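Local coordinates for nucleoporin NUP82 (Saccharomyces cerevisiae, PDB 3PBP), which serves as a structural component of the nuclear pore complex, its N-terminal beta-propeller domain offering a docking surface for the nucleoporin NUP116, at residues A[37-41]-A[42-46]; A[199-202]-A[203-206]; A[375-379]-A[380-384]; A[403-406]-A[407-410]. The protein carries 1 engineered substitution. One frame throughout, in Å; residues are numbered along the deposited sequence.

Contact 1 (A[37-41]-A[42-46]); sequences FIQDN and IIRWY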
loop_
_atom_site.group_PDB
_atom_site.type_symbol
_atom_site.label_atom_id
_atom_site.label_comp_id
_atom_site.label_asym_id
_atom_site.label_seq_id
_atom_site.Cartn_x
_atom_site.Cartn_y
_atom_site.Cartn_z
ATOM N N PHE A 37 -3.414 -26.287 -11.065
ATOM C CA PHE A 37 -3.610 -25.944 -12.468
ATOM C C PHE A 37 -5.074 -25.645 -12.762
ATOM O O PHE A 37 -5.933 -26.488 -12.518
ATOM C CB PHE A 37 -3.136 -27.141 -13.298
ATOM C CG PHE A 37 -3.099 -26.901 -14.775
ATOM C CD1 PHE A 37 -2.167 -26.037 -15.335
ATOM C CD2 PHE A 37 -3.959 -27.591 -15.621
ATOM C CE1 PHE A 37 -2.092 -25.872 -16.716
ATOM C CE2 PHE A 37 -3.889 -27.431 -16.997
ATOM C CZ PHE A 37 -2.950 -26.568 -17.545
ATOM N N ILE A 38 -5.366 -24.451 -13.271
ATOM C CA ILE A 38 -6.751 -24.087 -13.596
ATOM C C ILE A 38 -6.972 -24.023 -15.112
ATOM O O ILE A 38 -6.218 -23.370 -15.844
ATOM C CB ILE A 38 -7.159 -22.733 -12.975
ATOM C CG1 ILE A 38 -7.093 -22.826 -11.454
ATOM C CG2 ILE A 38 -8.576 -22.372 -13.403
ATOM C CD1 ILE A 38 -7.615 -21.608 -10.760
ATOM N N GLN A 39 -8.018 -24.705 -15.574
ATOM C CA GLN A 39 -8.336 -24.767 -17.001
ATOM C C GLN A 39 -9.775 -25.261 -17.215
ATOM O O GLN A 39 -10.186 -26.283 -16.646
ATOM C CB GLN A 39 -7.323 -25.691 -17.669
ATOM C CG GLN A 39 -7.720 -26.292 -18.987
ATOM C CD GLN A 39 -6.623 -27.196 -19.514
ATOM O OE1 GLN A 39 -5.548 -26.726 -19.928
ATOM N NE2 GLN A 39 -6.870 -28.506 -19.477
ATOM N N ASP A 40 -10.533 -24.523 -18.023
ATOM C CA ASP A 40 -11.933 -24.848 -18.303
ATOM C C ASP A 40 -12.782 -24.869 -17.047
ATOM O O ASP A 40 -13.663 -25.712 -16.895
ATOM C CB ASP A 40 -12.067 -26.207 -18.995
ATOM C CG ASP A 40 -11.460 -26.215 -20.386
ATOM O OD1 ASP A 40 -11.534 -25.153 -21.065
ATOM O OD2 ASP A 40 -10.928 -27.283 -20.799
ATOM N N ASN A 41 -12.521 -23.934 -16.150
ATOM C CA ASN A 41 -13.266 -23.854 -14.902
ATOM C C ASN A 41 -13.130 -25.102 -14.045
ATOM O O ASN A 41 -14.056 -25.472 -13.325
ATOM C CB ASN A 41 -14.741 -23.569 -15.170
ATOM C CG ASN A 41 -14.949 -22.257 -15.893
ATOM O OD1 ASN A 41 -14.518 -21.197 -15.432
ATOM N ND2 ASN A 41 -15.610 -22.317 -17.034
ATOM N N ILE A 42 -11.971 -25.746 -14.133
ATOM C CA ILE A 42 -11.702 -26.923 -13.325
ATOM C C ILE A 42 -10.353 -26.746 -12.629
ATOM O O ILE A 42 -9.380 -26.282 -13.241
ATOM C CB ILE A 42 -11.630 -28.229 -14.165
ATOM C CG1 ILE A 42 -12.873 -28.370 -15.057
ATOM C CG2 ILE A 42 -11.519 -29.438 -13.213
ATOM C CD1 ILE A 42 -12.784 -29.498 -16.047
ATOM N N ILE A 43 -10.304 -27.112 -11.349
ATOM C CA ILE A 43 -9.080 -27.018 -10.583
ATOM C C ILE A 43 -8.413 -28.382 -10.573
ATOM O O ILE A 43 -9.039 -29.391 -10.254
ATOM C CB ILE A 43 -9.345 -26.622 -9.118
ATOM C CG1 ILE A 43 -10.108 -25.296 -9.057
ATOM C CG2 ILE A 43 -8.026 -26.514 -8.368
ATOM C CD1 ILE A 43 -10.568 -24.889 -7.642
ATOM N N ARG A 44 -7.145 -28.415 -10.952
ATOM C CA ARG A 44 -6.382 -29.651 -10.912
ATOM C C ARG A 44 -5.277 -29.434 -9.880
ATOM O O ARG A 44 -4.616 -28.396 -9.879
ATOM C CB ARG A 44 -5.754 -29.950 -12.260
ATOM C CG ARG A 44 -6.717 -30.443 -13.278
ATOM C CD ARG A 44 -5.973 -30.865 -14.533
ATOM N NE ARG A 44 -6.895 -31.286 -15.583
ATOM C CZ ARG A 44 -6.540 -31.580 -16.830
ATOM N NH1 ARG A 44 -5.269 -31.501 -17.201
ATOM N NH2 ARG A 44 -7.464 -31.939 -17.713
ATOM N N TRP A 45 -5.088 -30.396 -8.985
ATOM C CA TRP A 45 -4.054 -30.273 -7.971
ATOM C C TRP A 45 -3.304 -31.584 -7.873
ATOM O O TRP A 45 -3.904 -32.648 -7.895
ATOM C CB TRP A 45 -4.673 -29.879 -6.625
ATOM C CG TRP A 45 -5.607 -30.890 -6.006
ATOM C CD1 TRP A 45 -5.295 -31.823 -5.061
ATOM C CD2 TRP A 45 -7.012 -31.018 -6.241
ATOM N NE1 TRP A 45 -6.415 -32.515 -4.684
ATOM C CE2 TRP A 45 -7.486 -32.043 -5.392
ATOM C CE3 TRP A 45 -7.921 -30.360 -7.081
ATOM C CZ2 TRP A 45 -8.830 -32.432 -5.364
ATOM C CZ3 TRP A 45 -9.266 -30.751 -7.051
ATOM C CH2 TRP A 45 -9.703 -31.773 -6.199
ATOM N N TYR A 46 -1.988 -31.509 -7.770
ATOM C CA TYR A 46 -1.199 -32.722 -7.697
ATOM C C TYR A 46 0.006 -32.509 -6.808
ATOM O O TYR A 46 0.751 -31.545 -6.988
ATOM C CB TYR A 46 -0.764 -33.099 -9.111
ATOM C CG TYR A 46 0.274 -34.181 -9.244
ATOM C CD1 TYR A 46 -0.043 -35.525 -9.041
ATOM C CD2 TYR A 46 1.562 -33.865 -9.648
ATOM C CE1 TYR A 46 0.907 -36.533 -9.252
ATOM C CE2 TYR A 46 2.515 -34.852 -9.859
ATOM C CZ TYR A 46 2.187 -36.182 -9.664
ATOM O OH TYR A 46 3.154 -37.139 -9.886
#

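Contact 2 (A[199-202]-A[203-206]); sequences TTEG and GDIF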
loop_
_atom_site.group_PDB
_atom_site.type_symbol
_atom_site.label_atom_id
_atom_site.label_comp_id
_atom_site.label_asym_id
_atom_site.label_seq_id
_atom_site.Cartn_x
_atom_site.Cartn_y
_atom_site.Cartn_z
ATOM N N THR A 199 0.242 7.690 -7.337
ATOM C CA THR A 199 0.655 8.491 -8.478
ATOM C C THR A 199 0.415 9.994 -8.431
ATOM O O THR A 199 0.980 10.736 -9.244
ATOM C CB THR A 199 -0.002 7.940 -9.728
ATOM O OG1 THR A 199 0.487 6.615 -9.953
ATOM C CG2 THR A 199 0.314 8.805 -10.936
ATOM N N THR A 200 -0.409 10.445 -7.488
ATOM C CA THR A 200 -0.719 11.867 -7.358
ATOM C C THR A 200 0.400 12.820 -7.809
ATOM O O THR A 200 0.135 13.810 -8.490
ATOM C CB THR A 200 -1.079 12.231 -5.906
ATOM O OG1 THR A 200 -2.068 11.318 -5.413
ATOM C CG2 THR A 200 -1.621 13.652 -5.838
ATOM N N GLU A 201 1.646 12.523 -7.442
ATOM C CA GLU A 201 2.760 13.392 -7.798
ATOM C C GLU A 201 3.888 12.677 -8.504
ATOM O O GLU A 201 5.054 12.880 -8.177
ATOM C CB GLU A 201 3.310 14.072 -6.547
ATOM C CG GLU A 201 2.328 15.016 -5.878
ATOM C CD GLU A 201 2.726 15.358 -4.445
ATOM O OE1 GLU A 201 3.897 15.746 -4.224
ATOM O OE2 GLU A 201 1.864 15.243 -3.539
ATOM N N GLY A 202 3.549 11.844 -9.477
ATOM C CA GLY A 202 4.578 11.136 -10.212
ATOM C C GLY A 202 4.982 9.825 -9.576
ATOM O O GLY A 202 5.611 8.987 -10.229
ATOM N N GLY A 203 4.633 9.636 -8.307
ATOM C CA GLY A 203 4.985 8.399 -7.638
ATOM C C GLY A 203 5.594 8.580 -6.263
ATOM O O GLY A 203 6.626 9.228 -6.093
ATOM N N ASP A 204 4.938 7.998 -5.271
ATOM C CA ASP A 204 5.406 8.067 -3.899
ATOM C C ASP A 204 5.048 6.789 -3.150
ATOM O O ASP A 204 4.259 5.982 -3.631
ATOM C CB ASP A 204 4.802 9.283 -3.203
ATOM C CG ASP A 204 5.584 10.559 -3.487
ATOM O OD1 ASP A 204 6.765 10.645 -3.050
ATOM O OD2 ASP A 204 5.017 11.467 -4.150
ATOM N N ILE A 205 5.643 6.601 -1.980
ATOM C CA ILE A 205 5.368 5.418 -1.192
ATOM C C ILE A 205 4.752 5.782 0.159
ATOM O O ILE A 205 5.225 6.666 0.859
ATOM C CB ILE A 205 6.661 4.593 -0.973
ATOM C CG1 ILE A 205 7.184 4.112 -2.324
ATOM C CG2 ILE A 205 6.389 3.437 -0.027
ATOM C CD1 ILE A 205 8.501 3.417 -2.265
ATOM N N PHE A 206 3.665 5.112 0.506
ATOM C CA PHE A 206 3.032 5.342 1.788
ATOM C C PHE A 206 3.009 3.984 2.456
ATOM O O PHE A 206 3.358 2.969 1.832
ATOM C CB PHE A 206 1.611 5.890 1.614
ATOM C CG PHE A 206 1.567 7.288 1.054
ATOM C CD1 PHE A 206 1.860 7.532 -0.292
ATOM C CD2 PHE A 206 1.296 8.366 1.880
ATOM C CE1 PHE A 206 1.885 8.834 -0.800
ATOM C CE2 PHE A 206 1.319 9.672 1.379
ATOM C CZ PHE A 206 1.618 9.903 0.038
#

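Contact 3 (A[375-379]-A[380-384]); sequences VISDN and IIQQV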
loop_
_atom_site.group_PDB
_atom_site.type_symbol
_atom_site.label_atom_id
_atom_site.label_comp_id
_atom_site.label_asym_id
_atom_site.label_seq_id
_atom_site.Cartn_x
_atom_site.Cartn_y
_atom_site.Cartn_z
ATOM N N VAL A 375 11.021 -9.437 -13.996
ATOM C CA VAL A 375 10.404 -8.252 -14.570
ATOM C C VAL A 375 9.821 -8.610 -15.911
ATOM O O VAL A 375 10.536 -8.986 -16.825
ATOM C CB VAL A 375 11.410 -7.126 -14.796
ATOM C CG1 VAL A 375 10.670 -5.884 -15.281
ATOM C CG2 VAL A 375 12.184 -6.840 -13.521
ATOM N N ILE A 376 8.511 -8.500 -16.028
ATOM C CA ILE A 376 7.861 -8.814 -17.281
ATOM C C ILE A 376 7.710 -7.561 -18.126
ATOM O O ILE A 376 6.873 -6.699 -17.844
ATOM C CB ILE A 376 6.480 -9.446 -17.040
ATOM C CG1 ILE A 376 6.666 -10.824 -16.401
ATOM C CG2 ILE A 376 5.702 -9.538 -18.349
ATOM C CD1 ILE A 376 5.387 -11.594 -16.205
ATOM N N SER A 377 8.548 -7.460 -19.153
ATOM C CA SER A 377 8.510 -6.329 -20.070
ATOM C C SER A 377 7.467 -6.639 -21.156
ATOM O O SER A 377 6.468 -7.312 -20.882
ATOM C CB SER A 377 9.896 -6.104 -20.685
ATOM O OG SER A 377 10.875 -5.926 -19.673
ATOM N N ASP A 378 7.687 -6.188 -22.386
ATOM C CA ASP A 378 6.686 -6.441 -23.415
ATOM C C ASP A 378 6.729 -7.815 -24.064
ATOM O O ASP A 378 5.686 -8.380 -24.394
ATOM C CB ASP A 378 6.749 -5.375 -24.503
ATOM C CG ASP A 378 5.370 -4.942 -24.948
ATOM O OD1 ASP A 378 4.434 -5.775 -24.846
ATOM O OD2 ASP A 378 5.226 -3.780 -25.397
ATOM N N ASN A 379 7.924 -8.352 -24.260
ATOM C CA ASN A 379 8.046 -9.663 -24.878
ATOM C C ASN A 379 9.119 -10.480 -24.199
ATOM O O ASN A 379 9.459 -11.576 -24.652
ATOM C CB ASN A 379 8.371 -9.519 -26.360
ATOM C CG ASN A 379 7.323 -8.730 -27.099
ATOM O OD1 ASN A 379 6.138 -9.079 -27.079
ATOM N ND2 ASN A 379 7.747 -7.652 -27.753
ATOM N N ILE A 380 9.655 -9.941 -23.112
ATOM C CA ILE A 380 10.688 -10.635 -22.370
ATOM C C ILE A 380 10.304 -10.781 -20.917
ATOM O O ILE A 380 9.439 -10.069 -20.408
ATOM C CB ILE A 380 12.035 -9.874 -22.393
ATOM C CG1 ILE A 380 12.579 -9.797 -23.814
ATOM C CG2 ILE A 380 13.060 -10.584 -21.505
ATOM C CD1 ILE A 380 14.011 -9.292 -23.877
ATOM N N ILE A 381 10.943 -11.745 -20.269
ATOM C CA ILE A 381 10.777 -11.969 -18.852
ATOM C C ILE A 381 12.235 -11.945 -18.479
ATOM O O ILE A 381 12.982 -12.851 -18.840
ATOM C CB ILE A 381 10.214 -13.358 -18.499
ATOM C CG1 ILE A 381 8.795 -13.510 -19.029
ATOM C CG2 ILE A 381 10.198 -13.535 -16.987
ATOM C CD1 ILE A 381 8.201 -14.865 -18.724
ATOM N N GLN A 382 12.656 -10.881 -17.818
ATOM C CA GLN A 382 14.041 -10.768 -17.403
ATOM C C GLN A 382 14.094 -11.056 -15.916
ATOM O O GLN A 382 13.073 -11.015 -15.224
ATOM C CB GLN A 382 14.570 -9.359 -17.687
ATOM C CG GLN A 382 14.902 -9.096 -19.144
ATOM C CD GLN A 382 15.284 -7.656 -19.399
ATOM O OE1 GLN A 382 14.426 -6.785 -19.500
ATOM N NE2 GLN A 382 16.582 -7.395 -19.489
ATOM N N GLN A 383 15.282 -11.376 -15.429
ATOM C CA GLN A 383 15.452 -11.639 -14.015
ATOM C C GLN A 383 16.592 -10.802 -13.473
ATOM O O GLN A 383 17.748 -10.984 -13.853
ATOM C CB GLN A 383 15.757 -13.109 -13.742
ATOM C CG GLN A 383 15.817 -13.402 -12.247
ATOM C CD GLN A 383 16.576 -14.661 -11.910
ATOM O OE1 GLN A 383 15.989 -15.683 -11.529
ATOM N NE2 GLN A 383 17.895 -14.599 -12.046
ATOM N N VAL A 384 16.254 -9.869 -12.595
ATOM C CA VAL A 384 17.245 -9.021 -11.973
ATOM C C VAL A 384 17.737 -9.810 -10.766
ATOM O O VAL A 384 16.944 -10.234 -9.931
ATOM C CB VAL A 384 16.615 -7.701 -11.521
ATOM C CG1 VAL A 384 17.667 -6.799 -10.929
ATOM C CG2 VAL A 384 15.945 -7.035 -12.692
#

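Contact 4 (A[403-406]-A[407-410]); sequences NPLA and GLKF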
loop_
_atom_site.group_PDB
_atom_site.type_symbol
_atom_site.label_atom_id
_atom_site.label_comp_id
_atom_site.label_asym_id
_atom_site.label_seq_id
_atom_site.Cartn_x
_atom_site.Cartn_y
_atom_site.Cartn_z
ATOM N N ASN A 403 32.397 -2.285 7.042
ATOM C CA ASN A 403 33.554 -2.482 6.162
ATOM C C ASN A 403 33.320 -3.231 4.854
ATOM O O ASN A 403 33.656 -2.735 3.785
ATOM C CB ASN A 403 34.678 -3.175 6.926
ATOM C CG ASN A 403 35.269 -2.298 8.004
ATOM O OD1 ASN A 403 35.833 -1.237 7.720
ATOM N ND2 ASN A 403 35.143 -2.733 9.255
ATOM N N PRO A 404 32.757 -4.441 4.920
ATOM C CA PRO A 404 32.515 -5.200 3.696
ATOM C C PRO A 404 31.928 -4.354 2.568
ATOM O O PRO A 404 32.280 -4.538 1.403
ATOM C CB PRO A 404 31.560 -6.292 4.163
ATOM C CG PRO A 404 32.040 -6.560 5.551
ATOM C CD PRO A 404 32.244 -5.167 6.095
ATOM N N LEU A 405 31.045 -3.421 2.918
ATOM C CA LEU A 405 30.389 -2.558 1.930
ATOM C C LEU A 405 31.346 -1.730 1.099
ATOM O O LEU A 405 31.069 -1.426 -0.059
ATOM C CB LEU A 405 29.405 -1.619 2.618
ATOM C CG LEU A 405 28.183 -2.296 3.220
ATOM C CD1 LEU A 405 27.308 -1.260 3.903
ATOM C CD2 LEU A 405 27.425 -3.018 2.117
ATOM N N ALA A 406 32.466 -1.353 1.708
ATOM C CA ALA A 406 33.491 -0.558 1.040
ATOM C C ALA A 406 33.972 -1.276 -0.221
ATOM O O ALA A 406 34.411 -2.435 -0.168
ATOM C CB ALA A 406 34.661 -0.326 1.984
ATOM N N GLY A 407 33.879 -0.590 -1.355
ATOM C CA GLY A 407 34.312 -1.189 -2.601
ATOM C C GLY A 407 33.198 -1.856 -3.390
ATOM O O GLY A 407 33.058 -1.612 -4.590
ATOM N N LEU A 408 32.406 -2.695 -2.723
ATOM C CA LEU A 408 31.311 -3.404 -3.384
ATOM C C LEU A 408 30.630 -2.577 -4.458
ATOM O O LEU A 408 30.260 -1.428 -4.231
ATOM C CB LEU A 408 30.239 -3.837 -2.381
ATOM C CG LEU A 408 30.557 -4.922 -1.358
ATOM C CD1 LEU A 408 29.238 -5.420 -0.772
ATOM C CD2 LEU A 408 31.315 -6.073 -2.012
ATOM N N LYS A 409 30.478 -3.161 -5.637
ATOM C CA LYS A 409 29.797 -2.469 -6.707
ATOM C C LYS A 409 28.377 -2.985 -6.679
ATOM O O LYS A 409 28.125 -4.187 -6.815
ATOM C CB LYS A 409 30.462 -2.742 -8.058
ATOM C CG LYS A 409 31.799 -2.026 -8.199
ATOM C CD LYS A 409 31.953 -1.357 -9.554
ATOM C CE LYS A 409 33.125 -0.384 -9.536
ATOM N NZ LYS A 409 33.325 0.303 -10.848
ATOM N N PHE A 410 27.448 -2.065 -6.467
ATOM C CA PHE A 410 26.045 -2.411 -6.390
ATOM C C PHE A 410 25.408 -2.476 -7.765
ATOM O O PHE A 410 24.615 -1.623 -8.147
ATOM C CB PHE A 410 25.340 -1.414 -5.471
ATOM C CG PHE A 410 25.897 -1.410 -4.076
ATOM C CD1 PHE A 410 25.691 -2.495 -3.234
ATOM C CD2 PHE A 410 26.691 -0.366 -3.628
ATOM C CE1 PHE A 410 26.267 -2.546 -1.974
ATOM C CE2 PHE A 410 27.273 -0.406 -2.370
ATOM C CZ PHE A 410 27.060 -1.501 -1.541
#

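Contact 1 (A[37-41]-A[42-46])
Phe37 and Arg44 lie side by side on one face of the sheet, pointing the same way. CD of Arg44 sits 4.0 Å from CD2 of Phe37, at the edge of the ring and near its plane, while ring and guanidinium are turned 38° apart. Arg44 stays extended from CG to NE, and this straight stem carries its head group past the ring to Gln39. There the amide crosses it obliquely: NE2 of Gln39 hangs over one guanidinium face, off centre, 3.9 Å from NH2 of Arg44, the planes 70° apart. OE1 of Gln39 accepts a hydrogen bond from NE of Arg24, and NH1 of Arg44 donates hydrogen bonds to the carbonyl oxygens of Ile12 and Gln14. With an alanine in place of Arg44, those two carbonyls would probably lose their donor and the Phe37 edge its aliphatic neighbour. These residues belong to a hairpin at the centre of a four-stranded antiparallel propeller blade, with Asp40 and Asn41 making a turn close to type I' in which both residues take left-handed backbone angles. Phe37 and Arg44 form a hydrogen-bonded pair, N of Phe37 to O of Arg44 at 2.7 Å and N of Arg44 to O of Phe37 at 2.8 Å. On the reverse face Ile38 pairs with Ile43, and CA of Ile38 makes a CH···O contact of 3.4 Å with O of Ile42.

Contact 2 (A[199-202]-A[203-206])
Glu201 and Asp204 meet within a local turn, the bend that leads out of strand 194-198 and into strand 204-208 in an antiparallel propeller blade. The turn is closed first by its backbone: N of Gly202 bonds to O of Thr199 at 2.8 Å, folding residues 199-202 into a beta turn. Two glycines then carry the chain round to the strand. Both have positive phi, 88° at Gly202 and 133° at Gly203, and at either position a CB would be pressed against the carbonyl oxygen of the preceding residue. Across the bend the side-chain contact is slight. OD2 of Asp204 comes to 3.9 Å from CB of Glu201, approaching the stem of the glutamate and not its head. A first torsion of -83° sets the Asp204 carboxylate beside its own backbone N, which lets OD2 reach back over the turn. The two acids are not bonded to each other; OE1 of Glu201 stays 4.4 Å from OD2 of Asp204, a closeness of like charges that would probably be unfavourable without a counterion. One is supplied from outside. Lys98 of the NUP116 chain puts its NZ into this bend, forming a salt bridge with OD2 of Asp204 and hydrogen bonds with the carbonyl oxygens of Glu201 and Gly203, and its positive charge would be expected to ease the repulsion. Thr199 also packs on Arg118 of that chain. The arrangement is that of an inter-strand propeller loop used as a protein-docking site, here one that receives a NUP116 lysine.

Contact 3 (A[375-379]-A[380-384])
Val375 and Val384 supply the close apolar touch at the end of the hairpin away from its turn, CG2 of one lying 3.9 Å from CG2 of the other as the two side chains cross. In each valine CG1 is anti to the backbone N (chi1 -175° and -178°), which leaves CG2 beside N and turned to its partner. Alongside, Val375 and Gln382 form a hydrogen-bonded antiparallel pair: N of Val375 reaches O of Gln382 at 2.9 Å, nearly straight, and the return bond from N of Gln382 to O of Val375 is 3.0 Å. The hairpin, strands 372-376 and 380-385, is the middle of a four-stranded propeller blade, flanked by strands 362-364 and 413-419. On the other face Ile376 and Ile381 are buried more loosely against each other, CG1 to CG1 4.3 Å, with Ile364 beside the first and Ile420 and Pro424 beside the second. Grip weakens where the chain turns. The bond from N of Ser377 to O of Ile380 is bent to 139°, and OG of Ser377 stays 3.7 Å from OE1 of Gln382. Beyond it the corner comes up to solvent, with Asn379 exposed and Asp378 making a long, weak ion pair with Lys361.

Contact 4 (A[403-406]-A[407-410])
Leu405 ends a 3-10 segment, residues 403-405, closed by the 2.8 Å bond from N of Ala406 to O of Asn403, and a classic gamma turn at Gly407, whose phi of 95° suits glycine, brings Leu408 back to it. The gamma turn's own bond, N of Leu408 to O of Ala406, is weak at 3.3 Å and 136°. This double bend lies at the surface, in the loop between helix 387-399 and strand 413-419. CG of Leu408 sits beside its backbone N, anti to the carbonyl carbon (chi1 -69°), which carries it to 3.3 Å from O of Pro404. Its CD1 branch comes 4.2 Å from CD2 of Leu405, the two side chains crossing at a slant. Leu408 and Pro404 both touch Thr392 of helix 387-399. Replacing Leu408 by an alanine would probably open a gap over the Pro404 carbonyl and leave the Leu405 branch without this neighbour. The Phe410 and Leu405 side chains cross at about a right angle. The ring also meets Trp389 and an aromatic side chain of another protein's chain, which packs on Leu405 too. CD2 of Leu405 touches the ring in plane at the edge, 4.0 Å from CZ of Phe410.

Overall arrangement
The four contacts follow one another along the chain without touching, spread round the propeller. Contacts 1 and 3 are tight hairpins inside two different blades, their centres about 26 Å apart. Contact 2 belongs to a third blade, about 24 Å from contact 3 and about 38 Å from contact 1, centre to centre, on the opposite side of the chain's middle from the latter. Contact 4 stands outside the blade strands, yet its nearest atoms come within about 9 Å of contact 3. The interfaces divide the set: contact 2 receives NUP116 and contact 4 meets another protein's chain, whereas contacts 1 and 3 touch no other chain of the assembly.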